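Local coordinates for protein phosphodiesterase (Candida albicans, PDB 6CPU) that belongs to the phosphodiesterase family, with a largely helical domain of the HD clan that holds a zinc ion and a magnesium ion, at residues A[385-390]-A[414-419]; A[335-340]-A[399-404]; A[216-221]-A[287-292]; A[234-239]-A[317-322]. All blocks are in the same frame, centred on the assembly; numbering follows the deposited sequence.

Interaction 1. Residues A[385-390]-A[414-419]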
# COMPACT_ATOMS: atom_id res chain seq x y z
N LEU A 385 8.19 7.91 4.47
CA LEU A 385 8.56 6.52 4.16
C LEU A 385 8.65 6.22 2.68
O LEU A 385 9.60 5.60 2.23
CB LEU A 385 7.57 5.53 4.78
CG LEU A 385 8.08 4.88 6.05
CD1 LEU A 385 8.26 5.91 7.14
CD2 LEU A 385 7.15 3.76 6.50
N PHE A 386 7.63 6.59 1.91
CA PHE A 386 7.62 6.20 0.51
C PHE A 386 8.81 6.79 -0.24
O PHE A 386 9.47 6.10 -1.03
CB PHE A 386 6.31 6.59 -0.16
CG PHE A 386 6.16 6.06 -1.55
CD1 PHE A 386 6.33 4.70 -1.83
CD2 PHE A 386 5.81 6.91 -2.58
CE1 PHE A 386 6.16 4.22 -3.13
CE2 PHE A 386 5.64 6.43 -3.87
CZ PHE A 386 5.81 5.09 -4.14
N ILE A 387 9.12 8.05 0.04
CA ILE A 387 10.26 8.69 -0.63
C ILE A 387 11.57 8.13 -0.10
O ILE A 387 12.43 7.73 -0.88
CB ILE A 387 10.27 10.23 -0.47
CG1 ILE A 387 8.98 10.86 -1.04
CG2 ILE A 387 11.54 10.81 -1.11
CD1 ILE A 387 8.68 10.52 -2.48
N ASN A 388 11.74 8.08 1.22
CA ASN A 388 13.06 7.85 1.79
C ASN A 388 13.42 6.38 1.96
O ASN A 388 14.59 6.03 1.91
CB ASN A 388 13.20 8.57 3.11
CG ASN A 388 13.01 10.06 2.97
OD1 ASN A 388 13.58 10.69 2.09
ND2 ASN A 388 12.21 10.63 3.83
N LYS A 389 12.41 5.53 2.15
CA LYS A 389 12.66 4.10 2.22
C LYS A 389 12.56 3.45 0.85
O LYS A 389 13.46 2.70 0.46
CB LYS A 389 11.70 3.40 3.20
CG LYS A 389 11.86 1.88 3.24
CD LYS A 389 11.03 1.28 4.37
CE LYS A 389 10.97 -0.24 4.29
NZ LYS A 389 12.31 -0.87 4.40
N VAL A 390 11.47 3.68 0.13
CA VAL A 390 11.20 2.95 -1.10
C VAL A 390 11.89 3.58 -2.33
O VAL A 390 12.78 2.96 -2.91
CB VAL A 390 9.69 2.77 -1.35
CG1 VAL A 390 9.45 2.05 -2.66
CG2 VAL A 390 9.07 2.00 -0.20
N LEU A 414 6.28 16.45 -6.36
CA LEU A 414 4.92 16.19 -6.83
C LEU A 414 4.31 15.01 -6.09
O LEU A 414 3.14 15.06 -5.71
CB LEU A 414 4.90 15.94 -8.34
CG LEU A 414 3.54 15.62 -8.97
CD1 LEU A 414 2.50 16.66 -8.64
CD2 LEU A 414 3.71 15.47 -10.49
N ILE A 415 5.10 13.96 -5.89
CA ILE A 415 4.63 12.78 -5.16
C ILE A 415 4.26 13.15 -3.71
O ILE A 415 3.21 12.72 -3.21
CB ILE A 415 5.66 11.63 -5.22
CG1 ILE A 415 5.71 11.06 -6.64
CG2 ILE A 415 5.29 10.54 -4.21
CD1 ILE A 415 6.82 10.07 -6.91
N ILE A 416 5.12 13.94 -3.05
CA ILE A 416 4.85 14.40 -1.68
C ILE A 416 3.55 15.18 -1.62
O ILE A 416 2.68 14.94 -0.78
CB ILE A 416 6.01 15.27 -1.13
CG1 ILE A 416 7.27 14.40 -0.94
CG2 ILE A 416 5.60 15.96 0.17
CD1 ILE A 416 8.54 15.18 -0.74
N SER A 417 3.43 16.14 -2.54
CA SER A 417 2.23 16.95 -2.63
C SER A 417 0.96 16.09 -2.74
O SER A 417 -0.01 16.30 -2.01
CB SER A 417 2.35 17.91 -3.83
OG SER A 417 1.10 18.47 -4.16
N SER A 418 0.99 15.11 -3.63
CA SER A 418 -0.19 14.28 -3.89
C SER A 418 -0.50 13.38 -2.69
O SER A 418 -1.65 13.23 -2.28
CB SER A 418 -0.01 13.46 -5.17
OG SER A 418 0.38 14.30 -6.26
N ILE A 419 0.54 12.81 -2.07
CA ILE A 419 0.32 12.01 -0.89
C ILE A 419 -0.25 12.85 0.25
O ILE A 419 -1.23 12.44 0.90
CB ILE A 419 1.59 11.24 -0.47
CG1 ILE A 419 1.92 10.20 -1.55
CG2 ILE A 419 1.35 10.53 0.86
CD1 ILE A 419 3.18 9.38 -1.29
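In the helical part of the phosphodiesterase fold, helices 377-394 and 411-421 pack through Phe386 and Ile387 on one side and Ile415, Ile416 and Ile419 on the other. The ring of Phe386 is carried across with CG anti to the backbone N (chi1 -172°), and its CD2 corner does the touching. Phe386 CD2 lies 3.8 Å from the terminal methyl CD1 of Ile419 and 4.0 Å from the branch methyl CG2 of Ile415. The Ile415 methyl sits at the ring edge, near its plane, and both isoleucine side chains cross the phenylalanine at about a right angle. The same CG2 of Ile415 also meets CD1 of Ile387, at 3.8 Å, and is thus shared by two neighbours of one helix turn. Beside this, Ile387 and Ile416 touch through their CG1 methylenes, 3.9 Å apart.

The segment axes approach to 10.7 Å and run 138° apart, closer to antiparallel than parallel. Isoleucine suits the seam because its methyls are CG2, on the beta carbon, and CD1, at the chain end: Ile415 touches through the short branch and Ile419 through the longer one, both at Phe386 CD2. No hydrogen bond crosses, as suits a wholly apolar seam in the HD-clan helical bundle. Val344 of helix 336-348 packs against both Phe386 and Ile415, adding a third helix to the seam. Ser418, which packs on Ala345 of helix 336-348, turns its hydroxyl back to its own helix, OG donating to Leu414 O at 2.9 Å. That carbonyl also accepts from Ser418 N, the two donors arriving from opposite faces of its plane.

Interaction 2. Residues A[335-340]-A[399-404]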
# COMPACT_ATOMS: atom_id res chain seq x y z
N ASN A 335 0.72 15.46 -18.43
CA ASN A 335 1.59 14.84 -19.42
C ASN A 335 2.09 13.45 -18.96
O ASN A 335 1.72 12.99 -17.87
CB ASN A 335 2.74 15.81 -19.79
CG ASN A 335 3.85 15.85 -18.75
OD1 ASN A 335 3.81 15.15 -17.73
ND2 ASN A 335 4.86 16.68 -19.01
N PRO A 336 2.90 12.76 -19.80
CA PRO A 336 3.27 11.37 -19.47
C PRO A 336 4.06 11.17 -18.17
O PRO A 336 3.75 10.25 -17.41
CB PRO A 336 4.11 10.93 -20.67
CG PRO A 336 3.56 11.75 -21.81
CD PRO A 336 3.25 13.08 -21.20
N ILE A 337 5.07 12.01 -17.90
CA ILE A 337 5.84 11.87 -16.66
C ILE A 337 5.03 12.25 -15.42
O ILE A 337 5.15 11.60 -14.38
CB ILE A 337 7.21 12.60 -16.70
CG1 ILE A 337 8.10 12.10 -15.56
CG2 ILE A 337 7.04 14.11 -16.63
CD1 ILE A 337 9.56 12.45 -15.73
N GLN A 338 4.18 13.26 -15.54
CA GLN A 338 3.25 13.64 -14.48
C GLN A 338 2.21 12.55 -14.23
O GLN A 338 1.78 12.33 -13.09
CB GLN A 338 2.52 14.93 -14.82
CG GLN A 338 3.43 16.15 -14.90
CD GLN A 338 2.87 17.23 -15.81
OE1 GLN A 338 1.67 17.25 -16.11
NE2 GLN A 338 3.74 18.12 -16.27
N THR A 339 1.77 11.90 -15.30
CA THR A 339 0.85 10.77 -15.20
C THR A 339 1.52 9.62 -14.43
O THR A 339 0.90 9.02 -13.55
CB THR A 339 0.41 10.29 -16.61
OG1 THR A 339 -0.28 11.36 -17.28
CG2 THR A 339 -0.51 9.09 -16.51
N LEU A 340 2.77 9.32 -14.76
CA LEU A 340 3.55 8.29 -14.06
C LEU A 340 3.73 8.66 -12.59
O LEU A 340 3.56 7.83 -11.70
CB LEU A 340 4.91 8.07 -14.71
CG LEU A 340 5.83 7.02 -14.05
CD1 LEU A 340 5.17 5.66 -14.02
CD2 LEU A 340 7.18 6.94 -14.76
N LEU A 399 12.97 10.29 -8.75
CA LEU A 399 12.82 11.40 -7.81
C LEU A 399 13.42 12.71 -8.32
O LEU A 399 12.88 13.78 -8.03
CB LEU A 399 13.45 11.06 -6.45
CG LEU A 399 12.76 9.93 -5.67
CD1 LEU A 399 13.51 9.63 -4.39
CD2 LEU A 399 11.30 10.27 -5.39
N THR A 400 14.51 12.61 -9.08
CA THR A 400 15.22 13.79 -9.59
C THR A 400 14.74 14.27 -10.96
O THR A 400 15.17 15.33 -11.43
CB THR A 400 16.74 13.53 -9.66
OG1 THR A 400 16.98 12.34 -10.41
CG2 THR A 400 17.34 13.38 -8.26
N CYS A 401 13.86 13.51 -11.61
CA CYS A 401 13.16 14.00 -12.80
C CYS A 401 12.33 15.21 -12.43
O CYS A 401 11.84 15.32 -11.30
CB CYS A 401 12.22 12.95 -13.39
SG CYS A 401 13.02 11.59 -14.23
N THR A 402 12.15 16.12 -13.39
CA THR A 402 11.30 17.28 -13.20
C THR A 402 10.03 17.08 -14.02
O THR A 402 10.02 16.26 -14.94
CB THR A 402 12.05 18.57 -13.61
OG1 THR A 402 12.57 18.43 -14.94
CG2 THR A 402 13.21 18.83 -12.66
N ILE A 403 8.96 17.79 -13.67
CA ILE A 403 7.66 17.57 -14.31
C ILE A 403 7.60 18.00 -15.78
O ILE A 403 6.72 17.54 -16.52
CB ILE A 403 6.49 18.23 -13.55
CG1 ILE A 403 6.66 19.75 -13.47
CG2 ILE A 403 6.35 17.63 -12.15
CD1 ILE A 403 5.35 20.46 -13.20
N GLU A 404 8.50 18.89 -16.18
CA GLU A 404 8.71 19.27 -17.58
C GLU A 404 10.15 19.73 -17.74
O GLU A 404 10.80 20.06 -16.75
CB GLU A 404 7.76 20.39 -18.00
CG GLU A 404 6.30 19.97 -18.02
CD GLU A 404 5.43 20.88 -18.86
OE1 GLU A 404 5.69 22.11 -18.89
OE2 GLU A 404 4.48 20.35 -19.47
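Asn335 holds CG between its backbone N and carbonyl carbon (chi1 78°), while Gln338 sets CG beside its backbone N (chi1 -65°). These torsions start both side chains toward one carbonyl, Ile403 O, and the Gln338 chain, extended beyond CG, carries its amide there. Asn335 ND2 donates to Ile403 O over 3.2 Å with an N-H...O angle of 155°; the nitrogen lies nearly in line with the C=O bond. Gln338 NE2 donates to Ile403 O over 3.0 Å, from above the carbonyl plane. Both amide planes are tilted slightly from the oxygen they serve.

The other ends of these amides build the start of helix 336-348. Asn335 is the N-cap: its OD1 accepts from Gln338 N at 2.9 Å, and Gln338 OE1 accepts in return from Asn335 N at 3.1 Å, which completes a capping box. Each amide can do this because it carries an acceptor for the cap and a donor for the loop, so the reciprocal bonds fix the rotation of both groups and aim their NH2 ends at Ile403. Thr339 OG1 adds a bond to Asn335 O.

Beside this polar grip lies an apolar one. Ile337 extends CD1 to within 3.6 Å of Cys401 CB, and its CG2 methyl rests 3.4 Å from Ile403 O. Glu404 lays its CG methylene 3.6 Å from Gln338 NE2. Glu404 OE2 is 3.7 Å from Asn335 ND2, not a hydrogen bond, though its charge may favour the NH2 group. Behind Ile403, helix 411-421 supplies Ile411 and Leu414 as apolar backing.

Interaction 3. Residues A[216-221]-A[287-292]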
# COMPACT_ATOMS: atom_id res chain seq x y z
N GLY A 216 -8.64 -3.78 -16.56
CA GLY A 216 -9.53 -3.13 -17.51
C GLY A 216 -10.92 -2.75 -17.04
O GLY A 216 -11.52 -1.88 -17.64
N HIS A 217 -11.43 -3.39 -15.98
CA HIS A 217 -12.78 -3.08 -15.46
C HIS A 217 -12.79 -1.93 -14.45
O HIS A 217 -11.95 -1.90 -13.54
CB HIS A 217 -13.37 -4.29 -14.76
CG HIS A 217 -13.86 -5.35 -15.69
ND1 HIS A 217 -13.02 -6.26 -16.29
CD2 HIS A 217 -15.12 -5.66 -16.10
CE1 HIS A 217 -13.74 -7.09 -17.03
NE2 HIS A 217 -15.01 -6.75 -16.93
N TRP A 218 -13.75 -1.02 -14.56
CA TRP A 218 -14.00 -0.05 -13.49
C TRP A 218 -14.51 -0.77 -12.25
O TRP A 218 -14.27 -0.33 -11.12
CB TRP A 218 -14.99 1.06 -13.90
CG TRP A 218 -15.26 2.00 -12.78
CD1 TRP A 218 -16.41 2.12 -12.07
CD2 TRP A 218 -14.32 2.89 -12.17
NE1 TRP A 218 -16.27 3.06 -11.07
CE2 TRP A 218 -14.99 3.55 -11.12
CE3 TRP A 218 -12.98 3.22 -12.43
CZ2 TRP A 218 -14.36 4.51 -10.32
CZ3 TRP A 218 -12.36 4.18 -11.64
CH2 TRP A 218 -13.06 4.81 -10.61
N SER A 219 -15.23 -1.87 -12.44
CA SER A 219 -15.62 -2.73 -11.33
C SER A 219 -14.43 -3.64 -10.96
O SER A 219 -14.48 -4.85 -11.10
CB SER A 219 -16.85 -3.57 -11.70
OG SER A 219 -17.44 -4.14 -10.54
N PHE A 220 -13.36 -3.02 -10.47
CA PHE A 220 -12.11 -3.71 -10.21
C PHE A 220 -12.31 -4.70 -9.07
O PHE A 220 -12.61 -4.28 -7.94
CB PHE A 220 -11.04 -2.68 -9.84
CG PHE A 220 -9.66 -3.25 -9.64
CD1 PHE A 220 -9.05 -4.00 -10.63
CD2 PHE A 220 -8.95 -3.01 -8.46
CE1 PHE A 220 -7.77 -4.52 -10.44
CE2 PHE A 220 -7.68 -3.52 -8.27
CZ PHE A 220 -7.08 -4.27 -9.26
N PRO A 221 -12.18 -6.02 -9.35
CA PRO A 221 -12.57 -7.03 -8.39
C PRO A 221 -11.48 -7.28 -7.35
O PRO A 221 -11.05 -8.41 -7.14
CB PRO A 221 -12.78 -8.27 -9.26
CG PRO A 221 -11.74 -8.11 -10.32
CD PRO A 221 -11.67 -6.63 -10.60
N PHE A 287 -5.53 5.06 -12.52
CA PHE A 287 -5.24 4.53 -13.85
C PHE A 287 -6.44 4.74 -14.80
O PHE A 287 -6.27 5.25 -15.91
CB PHE A 287 -4.89 3.05 -13.73
CG PHE A 287 -4.25 2.47 -14.96
CD1 PHE A 287 -2.99 2.86 -15.34
CD2 PHE A 287 -4.90 1.49 -15.70
CE1 PHE A 287 -2.38 2.32 -16.46
CE2 PHE A 287 -4.30 0.94 -16.82
CZ PHE A 287 -3.03 1.36 -17.20
N HIS A 288 -7.63 4.39 -14.34
CA HIS A 288 -8.84 4.61 -15.15
C HIS A 288 -9.13 6.10 -15.39
O HIS A 288 -9.41 6.49 -16.54
CB HIS A 288 -10.06 3.91 -14.55
CG HIS A 288 -10.23 2.50 -15.03
ND1 HIS A 288 -11.32 2.09 -15.77
CD2 HIS A 288 -9.43 1.41 -14.89
CE1 HIS A 288 -11.20 0.81 -16.06
NE2 HIS A 288 -10.06 0.37 -15.53
N PHE A 289 -9.03 6.93 -14.35
CA PHE A 289 -9.18 8.38 -14.52
C PHE A 289 -8.27 8.90 -15.62
O PHE A 289 -8.72 9.61 -16.52
CB PHE A 289 -8.88 9.16 -13.22
CG PHE A 289 -9.83 8.87 -12.07
CD1 PHE A 289 -11.07 8.28 -12.27
CD2 PHE A 289 -9.48 9.24 -10.78
CE1 PHE A 289 -11.92 8.03 -11.21
CE2 PHE A 289 -10.33 9.00 -9.71
CZ PHE A 289 -11.55 8.40 -9.92
N LEU A 290 -7.00 8.53 -15.55
CA LEU A 290 -6.01 9.00 -16.51
C LEU A 290 -6.27 8.53 -17.95
O LEU A 290 -6.00 9.27 -18.90
CB LEU A 290 -4.61 8.59 -16.06
CG LEU A 290 -4.12 9.33 -14.80
CD1 LEU A 290 -3.05 8.52 -14.07
CD2 LEU A 290 -3.60 10.71 -15.17
N ILE A 291 -6.79 7.32 -18.11
CA ILE A 291 -7.17 6.84 -19.45
C ILE A 291 -8.33 7.68 -19.98
O ILE A 291 -8.25 8.24 -21.07
CB ILE A 291 -7.53 5.35 -19.46
CG1 ILE A 291 -6.26 4.52 -19.27
CG2 ILE A 291 -8.22 4.97 -20.77
CD1 ILE A 291 -6.53 3.15 -18.71
N ARG A 292 -9.40 7.77 -19.19
CA ARG A 292 -10.59 8.50 -19.61
C ARG A 292 -10.34 10.01 -19.80
O ARG A 292 -11.11 10.67 -20.49
CB ARG A 292 -11.73 8.24 -18.63
CG ARG A 292 -12.19 6.79 -18.64
CD ARG A 292 -13.51 6.62 -17.92
NE ARG A 292 -13.86 5.22 -17.68
CZ ARG A 292 -14.40 4.40 -18.58
NH1 ARG A 292 -14.66 4.81 -19.81
NH2 ARG A 292 -14.68 3.15 -18.23
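An aromatic cluster joins the loop after helix 205-216 to the C-terminal part of helix 276-292 in the buried interior of this helical phosphodiesterase fold. Trp218, its CG anti to the backbone N (chi1 178°), brings its six-membered ring against two consecutive helix residues, His288 and Phe289. Trp218 CE3 and CZ3 each come within 3.7 Å of His288 CB, which lies at the indole edge. The Trp218 and His288 planes are 56° apart and meet obliquely. Toward Phe289 the planes differ by 32°, again neither stacked nor edge-to-face. A large indole suits the site because its carbocycle spans both neighbours while its N-H still finds a polar partner, NE1 donating to Thr467 O. Tyr553 of helix 552-569 meets the indole edge-to-face and also packs on Phe289.

The His288 ring reaches the loop backbone. His288 CE1 lies 3.1 Å from Gly216 O, which sits at the ring edge, and 3.5 Å from Trp218 N. NE2 hydrogen-bonds to Val215 O, so this buried nitrogen is satisfied by the end of helix 205-216. At the far rim of the indole, Trp218 CH2 closes on Phe289 CE1 at 3.5 Å.

Interaction 4. Residues A[234-239]-A[317-322]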
# COMPACT_ATOMS: atom_id res chain seq x y z
N VAL A 234 -0.11 -4.21 -10.46
CA VAL A 234 0.71 -3.02 -10.39
C VAL A 234 1.71 -2.98 -11.55
O VAL A 234 1.89 -1.95 -12.19
CB VAL A 234 1.46 -2.92 -9.05
CG1 VAL A 234 2.39 -1.71 -9.05
CG2 VAL A 234 0.49 -2.81 -7.89
N TYR A 235 2.34 -4.11 -11.84
CA TYR A 235 3.29 -4.19 -12.94
C TYR A 235 2.62 -3.78 -14.27
O TYR A 235 3.16 -2.98 -15.01
CB TYR A 235 3.92 -5.59 -13.04
CG TYR A 235 4.46 -5.90 -14.41
CD1 TYR A 235 5.60 -5.27 -14.89
CD2 TYR A 235 3.80 -6.79 -15.26
CE1 TYR A 235 6.09 -5.53 -16.17
CE2 TYR A 235 4.28 -7.06 -16.53
CZ TYR A 235 5.42 -6.43 -16.98
OH TYR A 235 5.88 -6.71 -18.26
N LEU A 236 1.43 -4.32 -14.53
CA LEU A 236 0.70 -3.99 -15.76
C LEU A 236 0.48 -2.49 -15.90
O LEU A 236 0.74 -1.90 -16.95
CB LEU A 236 -0.66 -4.71 -15.78
CG LEU A 236 -0.59 -6.22 -15.99
CD1 LEU A 236 -1.95 -6.84 -15.78
CD2 LEU A 236 -0.02 -6.56 -17.37
N MET A 237 0.05 -1.85 -14.82
CA MET A 237 -0.26 -0.43 -14.84
C MET A 237 0.95 0.48 -14.92
O MET A 237 0.97 1.44 -15.71
CB MET A 237 -1.14 -0.08 -13.66
CG MET A 237 -2.52 -0.66 -13.81
SD MET A 237 -3.63 -0.23 -12.47
CE MET A 237 -3.20 -1.45 -11.23
N ILE A 238 1.97 0.20 -14.12
CA ILE A 238 3.17 1.03 -14.13
C ILE A 238 4.01 0.83 -15.40
O ILE A 238 4.51 1.81 -15.95
CB ILE A 238 4.02 0.81 -12.86
CG1 ILE A 238 3.21 1.14 -11.61
CG2 ILE A 238 5.29 1.63 -12.92
CD1 ILE A 238 2.87 2.61 -11.42
N ASP A 239 4.18 -0.41 -15.85
CA ASP A 239 4.91 -0.66 -17.09
C ASP A 239 4.26 0.10 -18.25
O ASP A 239 4.95 0.74 -19.04
CB ASP A 239 4.97 -2.16 -17.39
CG ASP A 239 5.90 -2.50 -18.56
OD1 ASP A 239 6.88 -1.78 -18.80
OD2 ASP A 239 5.66 -3.53 -19.23
N HIS A 317 -2.94 -12.42 -24.65
CA HIS A 317 -2.01 -11.36 -24.24
C HIS A 317 -1.78 -11.40 -22.73
O HIS A 317 -2.71 -11.64 -21.98
CB HIS A 317 -2.57 -10.00 -24.64
CG HIS A 317 -2.88 -9.88 -26.09
ND1 HIS A 317 -1.90 -9.81 -27.06
CD2 HIS A 317 -4.06 -9.81 -26.75
CE1 HIS A 317 -2.47 -9.71 -28.25
NE2 HIS A 317 -3.78 -9.71 -28.09
N THR A 318 -0.53 -11.18 -22.30
CA THR A 318 -0.20 -11.13 -20.87
C THR A 318 0.14 -9.73 -20.37
O THR A 318 0.38 -9.55 -19.17
CB THR A 318 0.98 -12.07 -20.52
OG1 THR A 318 2.12 -11.74 -21.32
CG2 THR A 318 0.59 -13.52 -20.74
N VAL A 319 0.17 -8.75 -21.27
CA VAL A 319 0.34 -7.34 -20.89
C VAL A 319 -0.69 -6.47 -21.59
O VAL A 319 -1.33 -6.91 -22.56
CB VAL A 319 1.76 -6.82 -21.20
CG1 VAL A 319 2.81 -7.63 -20.45
CG2 VAL A 319 2.04 -6.82 -22.70
N LEU A 320 -0.85 -5.24 -21.12
CA LEU A 320 -1.83 -4.31 -21.69
C LEU A 320 -1.36 -3.90 -23.08
O LEU A 320 -0.20 -3.51 -23.27
CB LEU A 320 -1.99 -3.07 -20.81
CG LEU A 320 -2.35 -3.30 -19.34
CD1 LEU A 320 -2.69 -1.98 -18.65
CD2 LEU A 320 -3.50 -4.30 -19.18
N ILE A 321 -2.25 -4.03 -24.06
CA ILE A 321 -1.92 -3.72 -25.45
C ILE A 321 -2.59 -2.41 -25.84
O ILE A 321 -3.79 -2.36 -26.02
CB ILE A 321 -2.40 -4.83 -26.42
CG1 ILE A 321 -1.91 -6.21 -25.98
CG2 ILE A 321 -1.95 -4.53 -27.84
CD1 ILE A 321 -0.40 -6.37 -25.93
N ALA A 322 -1.79 -1.35 -25.97
CA ALA A 322 -2.30 -0.03 -26.30
C ALA A 322 -2.96 -0.00 -27.69
O ALA A 322 -2.49 -0.67 -28.61
CB ALA A 322 -1.17 0.99 -26.26
O HOH W 1 1.05 -3.54 -19.25
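Leu236, on helix 227-242 of the helical phosphodiesterase fold, reaches toward the loop 317-322 that lies between helices 276-292 and 336-348. Leu236 CB comes 4.2 Å from Leu320 CG, the first apolar touch. CG stands anti to the carbonyl carbon (chi1 -71°), and from it the branch methyl Leu236 CD2 projects onto the loop backbone, 3.6 Å from Val319 CA and 3.5 Å from Thr318 O. A leucine suits this place: its CD2 branch lies against main chain, while its stem remains beside another leucine. Cys212 of helix 205-216 packs on both Leu236 and Leu320, drawing a third element into the contact.

Leu320 answers from the loop. Its CB points at the helix, and Leu320 CD1 rests 3.8 Å from Leu236 O. Leu320 also packs on Phe287 and Phe299, so an aliphatic residue is well placed between helix and aromatic rings. Val319 adds a smaller touch, CG1 lying 3.9 Å from Tyr235 OH; the tyrosine and valine cross obliquely, and the Tyr235 ring also meets that of Tyr232. The hydroxyl of Tyr232 hydrogen-bonds Thr318 O, the same oxygen that Leu236 CD2 brushes.

No direct hydrogen bond joins the segments, and the polar link is made by solvent. A water donates to Leu236 O at 2.8 Å and accepts from Leu320 N at 3.2 Å, bridging the helix carbonyl to the loop amide.

Overall arrangement
The four contacts lie in the helical fold that holds the metal site. Interaction 1 lies closest to it: the Ile419 side chain is about 7 Å from the magnesium ion and about 9 Å from the zinc ion, which His278, His349, Asp350 and Asp462 hold. Interaction 2 touches interaction 1 through Leu414 CD2 and Ile403 CG2, 3.8 Å apart, and their segments alternate along the chain. Interactions 3 and 4 also alternate, with centres about 13 Å apart, and meet at Phe287 CZ and Leu320 CD1, 3.7 Å apart. Thr339 CG2 on Leu290 CD1, at 3.6 Å, connects interactions 2 and 3; Leu340 CD1 on Ile238 CG2, at 4.2 Å, connects 2 and 4.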